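Local coordinates for protein titin (Homo sapiens, PDB 2J8O) that probably serves as part of the elastic filament of the muscle sarcomere, here as a pair of linked immunoglobulin I-set domains from this giant kinase-bearing protein, at residues A[22-27]-A[64-69]; A[38-43]-A[70-75]. All blocks are in the same frame, centred on the assembly; numbering follows the deposited sequence.

Contact 1: A[22-27]-A[64-69]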
# COMPACT_ATOMS: atom_id res chain seq x y z
N ALA A 22 -5.34 5.67 11.44
CA ALA A 22 -5.13 4.45 12.21
C ALA A 22 -4.97 4.82 13.66
O ALA A 22 -4.15 5.70 14.00
CB ALA A 22 -3.94 3.72 11.71
N THR A 23 -5.79 4.18 14.50
CA THR A 23 -5.75 4.37 15.95
C THR A 23 -5.30 3.07 16.62
O THR A 23 -5.97 2.06 16.55
CB THR A 23 -7.13 4.81 16.50
OG1 THR A 23 -7.65 5.88 15.70
CG2 THR A 23 -7.04 5.30 17.96
N LEU A 24 -4.14 3.11 17.27
CA LEU A 24 -3.67 1.98 18.04
C LEU A 24 -3.98 2.26 19.49
O LEU A 24 -3.59 3.30 20.01
CB LEU A 24 -2.17 1.86 17.90
CG LEU A 24 -1.48 1.16 16.75
CD1 LEU A 24 -1.71 1.90 15.49
CD2 LEU A 24 -0.02 1.23 17.10
N VAL A 25 -4.67 1.35 20.15
CA VAL A 25 -5.10 1.55 21.53
C VAL A 25 -4.57 0.43 22.43
O VAL A 25 -4.40 -0.72 21.99
CB VAL A 25 -6.61 1.60 21.56
CG1 VAL A 25 -7.17 0.33 20.98
CG2 VAL A 25 -7.15 1.90 22.98
N CYS A 26 -4.27 0.76 23.67
CA CYS A 26 -3.91 -0.24 24.66
C CYS A 26 -4.41 0.28 25.99
O CYS A 26 -4.71 1.46 26.10
CB CYS A 26 -2.42 -0.40 24.67
SG CYS A 26 -1.52 0.96 25.36
N LYS A 27 -4.54 -0.58 27.00
CA LYS A 27 -4.95 -0.11 28.33
C LYS A 27 -3.93 -0.55 29.36
O LYS A 27 -3.50 -1.70 29.34
CB LYS A 27 -6.33 -0.62 28.73
CG LYS A 27 -6.89 0.04 29.98
CD LYS A 27 -8.11 -0.76 30.51
CE LYS A 27 -8.64 -0.17 31.81
NZ LYS A 27 -9.88 -0.82 32.31
N LEU A 64 -2.45 5.97 20.08
CA LEU A 64 -1.64 6.66 19.14
C LEU A 64 -2.54 6.73 17.92
O LEU A 64 -3.05 5.69 17.45
CB LEU A 64 -0.37 5.86 18.83
CG LEU A 64 0.52 6.24 17.65
CD1 LEU A 64 1.16 7.63 17.81
CD2 LEU A 64 1.61 5.21 17.44
N ILE A 65 -2.78 7.93 17.45
CA ILE A 65 -3.51 8.10 16.20
C ILE A 65 -2.48 8.46 15.17
O ILE A 65 -1.71 9.40 15.36
CB ILE A 65 -4.54 9.21 16.31
CG1 ILE A 65 -5.56 8.88 17.40
CG2 ILE A 65 -5.19 9.48 14.94
CD1 ILE A 65 -6.74 9.85 17.45
N ILE A 66 -2.44 7.69 14.10
CA ILE A 66 -1.55 7.98 12.99
C ILE A 66 -2.42 8.52 11.86
O ILE A 66 -3.18 7.76 11.26
CB ILE A 66 -0.84 6.71 12.52
CG1 ILE A 66 -0.02 6.13 13.68
CG2 ILE A 66 0.03 6.96 11.29
CD1 ILE A 66 0.15 4.69 13.54
N ALA A 67 -2.31 9.81 11.55
CA ALA A 67 -3.22 10.38 10.52
C ALA A 67 -2.75 10.18 9.09
O ALA A 67 -1.56 10.15 8.82
CB ALA A 67 -3.50 11.85 10.78
N SER A 68 -3.70 10.04 8.17
CA SER A 68 -3.42 9.98 6.72
C SER A 68 -2.38 8.91 6.37
O SER A 68 -1.30 9.20 5.85
CB SER A 68 -3.01 11.36 6.18
OG SER A 68 -2.78 11.32 4.77
N VAL A 69 -2.76 7.66 6.66
CA VAL A 69 -1.92 6.49 6.45
C VAL A 69 -1.40 6.40 5.03
O VAL A 69 -2.16 6.28 4.07
CB VAL A 69 -2.66 5.17 6.83
CG1 VAL A 69 -1.88 3.94 6.32
CG2 VAL A 69 -2.84 5.08 8.33
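A22 and I66 face each other as an antiparallel hydrogen-bonded pair, and both of their mutual bonds form. The I66 N to A22 O bond is short at 2.6 Å, and A22 N returns a bond to I66 O. L24 and L64 repeat the pattern, L24 N to L64 O at 2.8 Å and L64 N to L24 O at 2.9 Å. Between them T23 and I65 make the non-hydrogen-bonded pair, their side chains running side by side; with chi1 -48°, T23 holds OG1 beside the backbone N and CG2 anti to it, which puts both branches against I65 CG1, CG2 at 3.9 Å. The other face carries A22, L24, L64 and I66, all apolar. L24 CD1 meets I66 CD1 at 3.9 Å, the two side chains crossing obliquely, and V69, past the strand end, folds CG2 back to 3.8 Å from A22 CB. L14 packs on A22 and L24 from strand 14-16, and L94 of strand 86-102 covers A22 and I66, so this face is the sandwich interior. Within its own sheet, strand 22-31 lies between 3-7 and 61-66, and 61-66 pairs in turn with 52-57.

Contact 2: A[38-43]-A[70-75]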
# COMPACT_ATOMS: atom_id res chain seq x y z
N TRP A 38 5.70 5.55 22.62
CA TRP A 38 5.37 4.83 21.39
C TRP A 38 6.59 4.77 20.49
O TRP A 38 7.47 5.63 20.58
CB TRP A 38 4.22 5.50 20.72
CG TRP A 38 2.95 5.46 21.51
CD1 TRP A 38 2.56 6.32 22.50
CD2 TRP A 38 1.88 4.54 21.33
NE1 TRP A 38 1.31 5.97 22.95
CE2 TRP A 38 0.86 4.89 22.24
CE3 TRP A 38 1.68 3.43 20.50
CZ2 TRP A 38 -0.33 4.17 22.33
CZ3 TRP A 38 0.49 2.72 20.60
CH2 TRP A 38 -0.49 3.10 21.50
N TYR A 39 6.67 3.72 19.68
CA TYR A 39 7.87 3.47 18.88
C TYR A 39 7.49 2.86 17.56
O TYR A 39 6.41 2.29 17.42
CB TYR A 39 8.89 2.55 19.59
CG TYR A 39 9.40 3.05 20.91
CD1 TYR A 39 8.69 2.81 22.09
CD2 TYR A 39 10.60 3.75 21.00
CE1 TYR A 39 9.15 3.25 23.32
CE2 TYR A 39 11.06 4.21 22.23
CZ TYR A 39 10.32 3.95 23.39
OH TYR A 39 10.75 4.39 24.63
N ARG A 40 8.40 2.99 16.59
CA ARG A 40 8.19 2.53 15.23
C ARG A 40 9.52 1.97 14.84
O ARG A 40 10.53 2.69 14.76
CB ARG A 40 7.79 3.71 14.34
CG ARG A 40 7.69 3.46 12.86
CD ARG A 40 7.62 4.83 12.22
NE ARG A 40 7.22 4.86 10.82
CZ ARG A 40 7.93 4.39 9.81
NH1 ARG A 40 9.09 3.78 10.01
NH2 ARG A 40 7.47 4.50 8.57
N GLN A 41 9.54 0.65 14.65
CA GLN A 41 10.80 -0.07 14.48
C GLN A 41 11.85 0.44 15.48
O GLN A 41 13.01 0.71 15.11
CB GLN A 41 11.26 0.04 13.03
CG GLN A 41 10.10 -0.15 12.05
CD GLN A 41 10.24 0.70 10.83
OE1 GLN A 41 10.79 1.81 10.89
NE2 GLN A 41 9.76 0.19 9.71
N GLY A 42 11.43 0.57 16.74
CA GLY A 42 12.32 0.93 17.85
C GLY A 42 12.92 2.34 17.87
O GLY A 42 13.90 2.57 18.58
N LYS A 43 12.36 3.26 17.07
CA LYS A 43 12.62 4.69 17.22
C LYS A 43 11.36 5.27 17.83
O LYS A 43 10.26 4.91 17.41
CB LYS A 43 12.87 5.37 15.87
CG LYS A 43 14.14 4.92 15.13
CD LYS A 43 14.43 5.79 13.86
CE LYS A 43 13.31 5.75 12.79
NZ LYS A 43 13.78 6.26 11.44
N THR A 70 -0.08 6.49 4.92
CA THR A 70 0.64 6.07 3.74
C THR A 70 1.22 4.69 4.05
O THR A 70 1.16 4.23 5.20
CB THR A 70 1.77 7.06 3.39
OG1 THR A 70 2.28 6.73 2.11
CG2 THR A 70 2.90 6.98 4.39
N ASP A 71 1.79 4.03 3.05
CA ASP A 71 2.28 2.69 3.32
C ASP A 71 3.64 2.71 4.03
O ASP A 71 4.12 1.68 4.48
CB ASP A 71 2.31 1.88 2.03
CG ASP A 71 3.11 2.54 0.99
OD1 ASP A 71 4.18 3.07 1.37
OD2 ASP A 71 2.69 2.56 -0.20
N ASP A 72 4.25 3.89 4.13
CA ASP A 72 5.41 4.08 4.97
C ASP A 72 5.00 3.87 6.43
O ASP A 72 5.80 3.43 7.25
CB ASP A 72 6.06 5.46 4.78
CG ASP A 72 6.99 5.85 5.92
OD1 ASP A 72 8.13 5.32 6.00
OD2 ASP A 72 6.60 6.68 6.77
N ASP A 73 3.74 4.18 6.74
CA ASP A 73 3.22 3.95 8.09
C ASP A 73 2.86 2.47 8.34
O ASP A 73 2.65 2.09 9.50
CB ASP A 73 2.01 4.83 8.38
CG ASP A 73 2.22 6.29 8.01
OD1 ASP A 73 3.01 6.98 8.69
OD2 ASP A 73 1.57 6.76 7.05
N ALA A 74 2.82 1.66 7.28
CA ALA A 74 2.46 0.24 7.35
C ALA A 74 3.62 -0.58 7.88
O ALA A 74 4.47 -1.03 7.12
CB ALA A 74 2.02 -0.30 5.99
N THR A 75 3.63 -0.78 9.18
CA THR A 75 4.80 -1.34 9.83
C THR A 75 4.46 -1.87 11.24
O THR A 75 3.31 -1.79 11.68
CB THR A 75 5.99 -0.31 9.83
OG1 THR A 75 7.24 -0.98 10.00
CG2 THR A 75 5.82 0.73 10.90
O HOH W 1 4.30 5.80 10.78
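R40 and Q41 reach across to D72 and T75, joining two parts of the immunoglobulin I-set sandwich: the type I' turn R40 to K43, which links strands 35-40 and 43-45, and the type I turn T70 to D73 with T75 beyond it, on the way to strand 76-83. The charged contact is a salt bridge, R40 NH2 to D72 OD1 at 2.8 Å, with guanidinium and carboxylate planes 29° apart; NH2 sits too close to a neighbour in the model, so both values are approximate. R40 gets there by keeping CG anti to the backbone N (chi1 173°) and staying extended as far as NE, where the last turn (chi4 -69°) orients the guanidinium.

Van der Waals packing comes from T75, whose CG2 lies over one face of that guanidinium, 4.3 Å above its plane, and 3.8 Å from R40 CG. The same threonine offers OG1 to Q41 NE2 in a weak hydrogen bond of 2.8 Å. A valine in place of T75 would probably leave Q41 NE2 without this oxygen partner and the amide freer to turn.

Within 70-75, D73 OD2 accepts from T70 N at 2.7 Å, met nearly along its C-O axis, and also forms a salt bridge with K51, so one oxygen ties the turn to a lysine just before strand 52-57.

Water completes the set: lying in the guanidinium plane at its edge, one molecule accepts from R40 NE at 3.1 Å and donates to D73 OD1 at 2.7 Å.

How the contacts relate
After strands 3-7 and 14-16 the chain runs through 22-27, turns into strand 35-40 with 38-43 at its end, then comes back through 64-69 and straight on into 70-75. Contact 1 closes the loop from 27 to 64; contact 2 opens inside it and closes after it, so the two cross rather than nest. Contact 1 pairs neighbours within one sheet, whereas contact 2 ties the end of strand 35-40, in the other sheet, to the connection leading into 76-83. Their centres lie 11 Å apart. W38 of 38-43 packs against contact 1 across the sandwich interior, CH2 3.4 Å from L24 O and CE3 3.5 Å from L64 CD2, and I66 CG2 lies 4.0 Å from D73 OD1.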